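Local coordinates for protein erythrocyte binding antigen 140 (Plasmodium falciparum, PDB 4GF2) that probably binds a receptor on the host erythrocyte surface during parasite invasion, through an extracellular region that carries two Duffy-binding-like domains, at residues Leu480-Cys491 and Ala563-Cys574. The protein carries 3 engineered substitutions. Residues are numbered along the deposited sequence; the frame is centred on the assembly and turned at random.
Sequences LRWFKEWGDDFC and ANVYLKEKSKEC
Phe483 and Leu567 form the apolar heart of the crossing between the long helix 478-508 and the short helix 563-570, whose segment axes pass 9.2 Å apart at 70°. Leu567 CD2 lies over one face of the Phe483 ring, 3.8 Å from its centroid, a CH-pi contact, and CD1 of the same leucine meets the rim at CE1 and CZ. Phe483 has its CG anti to the backbone N (chi1 -170°), which carries the ring across the interface, where its CD2 also meets Tyr566 CE2 at 3.9 Å. Those two rings are nearly parallel but slid so far apart that they barely overlap. Trp486 flanks Leu567 and ties its indole nitrogen to Glu535 of helix 518-548.

Two hydroxyls then reach main-chain carbonyls of the long helix. Tyr566 OH gives a 2.6 Å bond to Leu480 O from above the carbonyl plane. Ser571, just past the end of its helix, sends OG to Lys484 O at 3.1 Å, in the carbonyl plane on a lone pair, although that oxygen already accepts Asp488 N. The helix comes this close to Ser571 at Gly487, which has no side chain to intervene.

Asp488 OD1 receives Glu573 N at 3.2 Å from above the carboxylate plane, while its OD2 forms a salt bridge with Lys484 NZ whose hydrogen bond is weak. Glu573 turns its own carboxylate to Lys495.

One helical turn after Gly487, Cys491 SG is bonded to Cys574 SG, 2.0 Å away. The disulfide thus covalently ties helix 478-508 to the turn after helix 563-570, 83 residues along the chain, while the Tyr566 hydroxyl holds that short helix and Ser571 OG with Asp488 OD1 seat the residues that follow it.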
loop_
_atom_site.group_PDB
_atom_site.type_symbol
_atom_site.label_atom_id
_atom_site.label_comp_id
_atom_site.label_asym_id
_atom_site.label_seq_id
_atom_site.Cartn_x
_atom_site.Cartn_y
_atom_site.Cartn_z
ATOM N N LEU A 480 2.530 -18.217 28.225
ATOM C CA LEU A 480 3.787 -18.871 28.561
ATOM C C LEU A 480 4.956 -17.907 28.377
ATOM O O LEU A 480 5.898 -17.902 29.171
ATOM C CB LEU A 480 3.987 -20.127 27.706
ATOM C CG LEU A 480 3.033 -21.288 28.000
ATOM C CD1 LEU A 480 3.228 -22.420 27.000
ATOM C CD2 LEU A 480 3.228 -21.798 29.418
ATOM N N ARG A 481 4.888 -17.085 27.335
ATOM C CA ARG A 481 5.927 -16.094 27.096
ATOM C C ARG A 481 5.912 -15.056 28.205
ATOM O O ARG A 481 6.963 -14.611 28.664
ATOM C CB ARG A 481 5.726 -15.413 25.746
ATOM C CG ARG A 481 5.650 -16.373 24.571
ATOM C CD ARG A 481 5.802 -15.640 23.251
ATOM N NE ARG A 481 5.017 -14.406 23.199
ATOM C CZ ARG A 481 3.809 -14.288 22.652
ATOM N NH1 ARG A 481 3.208 -15.333 22.094
ATOM N NH2 ARG A 481 3.198 -13.111 22.660
ATOM N N TRP A 482 4.714 -14.676 28.636
ATOM C CA TRP A 482 4.560 -13.656 29.664
ATOM C C TRP A 482 5.013 -14.174 31.016
ATOM O O TRP A 482 5.690 -13.470 31.761
ATOM C CB TRP A 482 3.106 -13.191 29.744
ATOM C CG TRP A 482 2.693 -12.386 28.566
ATOM C CD1 TRP A 482 3.481 -12.005 27.516
ATOM C CD2 TRP A 482 1.391 -11.849 28.309
ATOM N NE1 TRP A 482 2.747 -11.266 26.621
ATOM C CE2 TRP A 482 1.463 -11.158 27.085
ATOM C CE3 TRP A 482 0.174 -11.889 28.994
ATOM C CZ2 TRP A 482 0.363 -10.514 26.531
ATOM C CZ3 TRP A 482 -0.916 -11.248 28.442
ATOM C CH2 TRP A 482 -0.815 -10.569 27.224
ATOM N N PHE A 483 4.630 -15.408 31.326
ATOM C CA PHE A 483 4.990 -16.035 32.590
ATOM C C PHE A 483 6.502 -15.965 32.800
ATOM O O PHE A 483 6.974 -15.562 33.864
ATOM C CB PHE A 483 4.528 -17.494 32.601
ATOM C CG PHE A 483 4.632 -18.164 33.948
ATOM C CD1 PHE A 483 4.838 -17.425 35.103
ATOM C CD2 PHE A 483 4.526 -19.539 34.054
ATOM C CE1 PHE A 483 4.932 -18.048 36.334
ATOM C CE2 PHE A 483 4.620 -20.166 35.283
ATOM C CZ PHE A 483 4.823 -19.419 36.423
ATOM N N LYS A 484 7.256 -16.357 31.778
ATOM C CA LYS A 484 8.712 -16.293 31.832
ATOM C C LYS A 484 9.192 -14.849 31.958
ATOM O O LYS A 484 10.125 -14.563 32.708
ATOM C CB LYS A 484 9.328 -16.944 30.591
ATOM C CG LYS A 484 10.467 -16.143 29.986
ATOM C CD LYS A 484 11.203 -16.924 28.910
ATOM C CE LYS A 484 11.821 -15.992 27.879
ATOM N NZ LYS A 484 12.652 -14.923 28.500
ATOM N N GLU A 485 8.558 -13.942 31.219
ATOM C CA GLU A 485 8.902 -12.526 31.288
ATOM C C GLU A 485 8.727 -12.029 32.718
ATOM O O GLU A 485 9.520 -11.228 33.213
ATOM C CB GLU A 485 8.026 -11.708 30.330
ATOM C CG GLU A 485 8.434 -10.241 30.195
ATOM C CD GLU A 485 7.517 -9.450 29.268
ATOM O OE1 GLU A 485 6.638 -10.063 28.622
ATOM O OE2 GLU A 485 7.677 -8.212 29.183
ATOM N N TRP A 486 7.679 -12.512 33.377
ATOM C CA TRP A 486 7.405 -12.139 34.757
ATOM C C TRP A 486 8.509 -12.662 35.670
ATOM O O TRP A 486 8.980 -11.952 36.559
ATOM C CB TRP A 486 6.049 -12.691 35.196
ATOM C CG TRP A 486 5.735 -12.434 36.633
ATOM C CD1 TRP A 486 4.973 -11.424 37.136
ATOM C CD2 TRP A 486 6.173 -13.206 37.757
ATOM N NE1 TRP A 486 4.909 -11.516 38.505
ATOM C CE2 TRP A 486 5.639 -12.603 38.911
ATOM C CE3 TRP A 486 6.967 -14.347 37.902
ATOM C CZ2 TRP A 486 5.874 -13.098 40.189
ATOM C CZ3 TRP A 486 7.199 -14.839 39.172
ATOM C CH2 TRP A 486 6.655 -14.215 40.298
ATOM N N GLY A 487 8.918 -13.906 35.442
ATOM C CA GLY A 487 9.990 -14.512 36.209
ATOM C C GLY A 487 11.254 -13.673 36.175
ATOM O O GLY A 487 11.764 -13.264 37.220
ATOM N N ASP A 488 11.758 -13.413 34.972
ATOM C CA ASP A 488 12.967 -12.614 34.811
ATOM C C ASP A 488 12.819 -11.254 35.483
ATOM O O ASP A 488 13.762 -10.748 36.090
ATOM C CB ASP A 488 13.295 -12.419 33.331
ATOM C CG ASP A 488 13.812 -13.682 32.677
ATOM O OD1 ASP A 488 14.347 -14.548 33.399
ATOM O OD2 ASP A 488 13.691 -13.804 31.440
ATOM N N ASP A 489 11.632 -10.668 35.368
ATOM C CA ASP A 489 11.367 -9.365 35.957
ATOM C C ASP A 489 11.403 -9.459 37.476
ATOM O O ASP A 489 11.952 -8.589 38.146
ATOM C CB ASP A 489 10.007 -8.837 35.495
ATOM C CG ASP A 489 9.665 -7.493 36.105
ATOM O OD1 ASP A 489 10.321 -6.495 35.747
ATOM O OD2 ASP A 489 8.735 -7.428 36.936
ATOM N N PHE A 490 10.822 -10.526 38.012
ATOM C CA PHE A 490 10.765 -10.724 39.455
ATOM C C PHE A 490 12.156 -10.940 40.033
ATOM O O PHE A 490 12.591 -10.209 40.922
ATOM C CB PHE A 490 9.871 -11.919 39.793
ATOM C CG PHE A 490 10.005 -12.391 41.214
ATOM C CD1 PHE A 490 9.494 -11.641 42.259
ATOM C CD2 PHE A 490 10.638 -13.589 41.504
ATOM C CE1 PHE A 490 9.615 -12.074 43.568
ATOM C CE2 PHE A 490 10.761 -14.027 42.811
ATOM C CZ PHE A 490 10.248 -13.269 43.844
ATOM N N CYS A 491 12.852 -11.949 39.521
ATOM C CA CYS A 491 14.196 -12.265 39.987
ATOM C C CYS A 491 15.104 -11.042 39.916
ATOM O O CYS A 491 15.864 -10.774 40.845
ATOM C CB CYS A 491 14.787 -13.410 39.163
ATOM S SG CYS A 491 13.900 -14.974 39.351
ATOM N N ALA A 563 5.423 -25.734 37.372
ATOM C CA ALA A 563 5.459 -24.309 37.060
ATOM C C ALA A 563 6.779 -23.665 37.473
ATOM O O ALA A 563 7.429 -22.993 36.668
ATOM C CB ALA A 563 4.296 -23.596 37.735
ATOM N N ASN A 564 7.171 -23.867 38.727
ATOM C CA ASN A 564 8.377 -23.233 39.251
ATOM C C ASN A 564 9.642 -23.771 38.584
ATOM O O ASN A 564 10.691 -23.126 38.617
ATOM C CB ASN A 564 8.458 -23.382 40.774
ATOM C CG ASN A 564 8.395 -24.825 41.228
ATOM O OD1 ASN A 564 8.493 -25.748 40.421
ATOM N ND2 ASN A 564 8.232 -25.028 42.532
ATOM N N VAL A 565 9.539 -24.946 37.974
ATOM C CA VAL A 565 10.656 -25.507 37.223
ATOM C C VAL A 565 10.753 -24.825 35.870
ATOM O O VAL A 565 11.835 -24.432 35.433
ATOM C CB VAL A 565 10.502 -27.025 37.022
ATOM C CG1 VAL A 565 11.494 -27.526 35.980
ATOM C CG2 VAL A 565 10.688 -27.756 38.345
ATOM N N TYR A 566 9.612 -24.688 35.208
ATOM C CA TYR A 566 9.545 -23.981 33.938
ATOM C C TYR A 566 10.200 -22.609 34.055
ATOM O O TYR A 566 10.909 -22.171 33.147
ATOM C CB TYR A 566 8.089 -23.841 33.496
ATOM C CG TYR A 566 7.877 -22.854 32.372
ATOM C CD1 TYR A 566 7.966 -23.251 31.045
ATOM C CD2 TYR A 566 7.583 -21.525 32.641
ATOM C CE1 TYR A 566 7.769 -22.348 30.016
ATOM C CE2 TYR A 566 7.385 -20.617 31.622
ATOM C CZ TYR A 566 7.478 -21.032 30.312
ATOM O OH TYR A 566 7.281 -20.123 29.301
ATOM N N LEU A 567 9.973 -21.936 35.178
ATOM C CA LEU A 567 10.555 -20.619 35.399
ATOM C C LEU A 567 12.074 -20.694 35.506
ATOM O O LEU A 567 12.783 -20.037 34.747
ATOM C CB LEU A 567 9.981 -19.974 36.663
ATOM C CG LEU A 567 8.563 -19.408 36.563
ATOM C CD1 LEU A 567 8.163 -18.771 37.884
ATOM C CD2 LEU A 567 8.453 -18.395 35.432
ATOM N N LYS A 568 12.567 -21.497 36.446
ATOM C CA LYS A 568 14.005 -21.601 36.684
ATOM C C LYS A 568 14.770 -21.905 35.400
ATOM O O LYS A 568 15.928 -21.517 35.256
ATOM C CB LYS A 568 14.307 -22.675 37.735
ATOM C CG LYS A 568 14.897 -22.137 39.036
ATOM C CD LYS A 568 16.237 -22.791 39.359
ATOM C CE LYS A 568 17.314 -22.390 38.363
ATOM N NZ LYS A 568 18.627 -23.025 38.658
ATOM N N GLU A 569 14.121 -22.597 34.467
ATOM C CA GLU A 569 14.760 -22.954 33.205
ATOM C C GLU A 569 14.691 -21.822 32.183
ATOM O O GLU A 569 15.721 -21.322 31.728
ATOM C CB GLU A 569 14.119 -24.214 32.621
ATOM C CG GLU A 569 14.422 -25.479 33.408
ATOM C CD GLU A 569 13.940 -26.731 32.704
ATOM O OE1 GLU A 569 13.181 -26.605 31.720
ATOM O OE2 GLU A 569 14.324 -27.842 33.131
ATOM N N LYS A 570 13.473 -21.424 31.825
ATOM C CA LYS A 570 13.263 -20.407 30.796
ATOM C C LYS A 570 13.713 -19.015 31.238
ATOM O O LYS A 570 14.132 -18.202 30.415
ATOM C CB LYS A 570 11.789 -20.366 30.390
ATOM C CG LYS A 570 11.324 -21.586 29.609
ATOM C CD LYS A 570 11.903 -21.602 28.201
ATOM C CE LYS A 570 11.339 -22.751 27.380
ATOM N NZ LYS A 570 11.783 -22.696 25.960
ATOM N N SER A 571 13.624 -18.743 32.536
ATOM C CA SER A 571 14.008 -17.441 33.074
ATOM C C SER A 571 15.471 -17.430 33.515
ATOM O O SER A 571 15.789 -17.820 34.638
ATOM C CB SER A 571 13.110 -17.066 34.255
ATOM O OG SER A 571 11.756 -16.948 33.855
ATOM N N LYS A 572 16.353 -16.977 32.627
ATOM C CA LYS A 572 17.776 -16.869 32.936
ATOM C C LYS A 572 18.004 -16.167 34.267
ATOM O O LYS A 572 18.777 -16.632 35.103
ATOM C CB LYS A 572 18.502 -16.084 31.842
ATOM C CG LYS A 572 19.053 -16.922 30.700
ATOM C CD LYS A 572 20.014 -16.092 29.859
ATOM C CE LYS A 572 20.179 -16.648 28.455
ATOM N NZ LYS A 572 21.005 -15.743 27.607
ATOM N N GLU A 573 17.325 -15.040 34.451
ATOM C CA GLU A 573 17.518 -14.196 35.626
ATOM C C GLU A 573 17.272 -14.949 36.932
ATOM O O GLU A 573 17.719 -14.517 37.994
ATOM C CB GLU A 573 16.577 -12.994 35.558
ATOM C CG GLU A 573 17.071 -11.773 36.306
ATOM C CD GLU A 573 18.162 -11.034 35.558
ATOM O OE1 GLU A 573 18.639 -11.556 34.529
ATOM O OE2 GLU A 573 18.540 -9.928 35.999
ATOM N N CYS A 574 16.552 -16.065 36.853
ATOM C CA CYS A 574 16.243 -16.867 38.032
ATOM C C CYS A 574 17.149 -18.093 38.144
ATOM O O CYS A 574 16.919 -18.967 38.979
ATOM C CB CYS A 574 14.785 -17.321 37.986
ATOM S SG CYS A 574 13.608 -16.004 37.623
#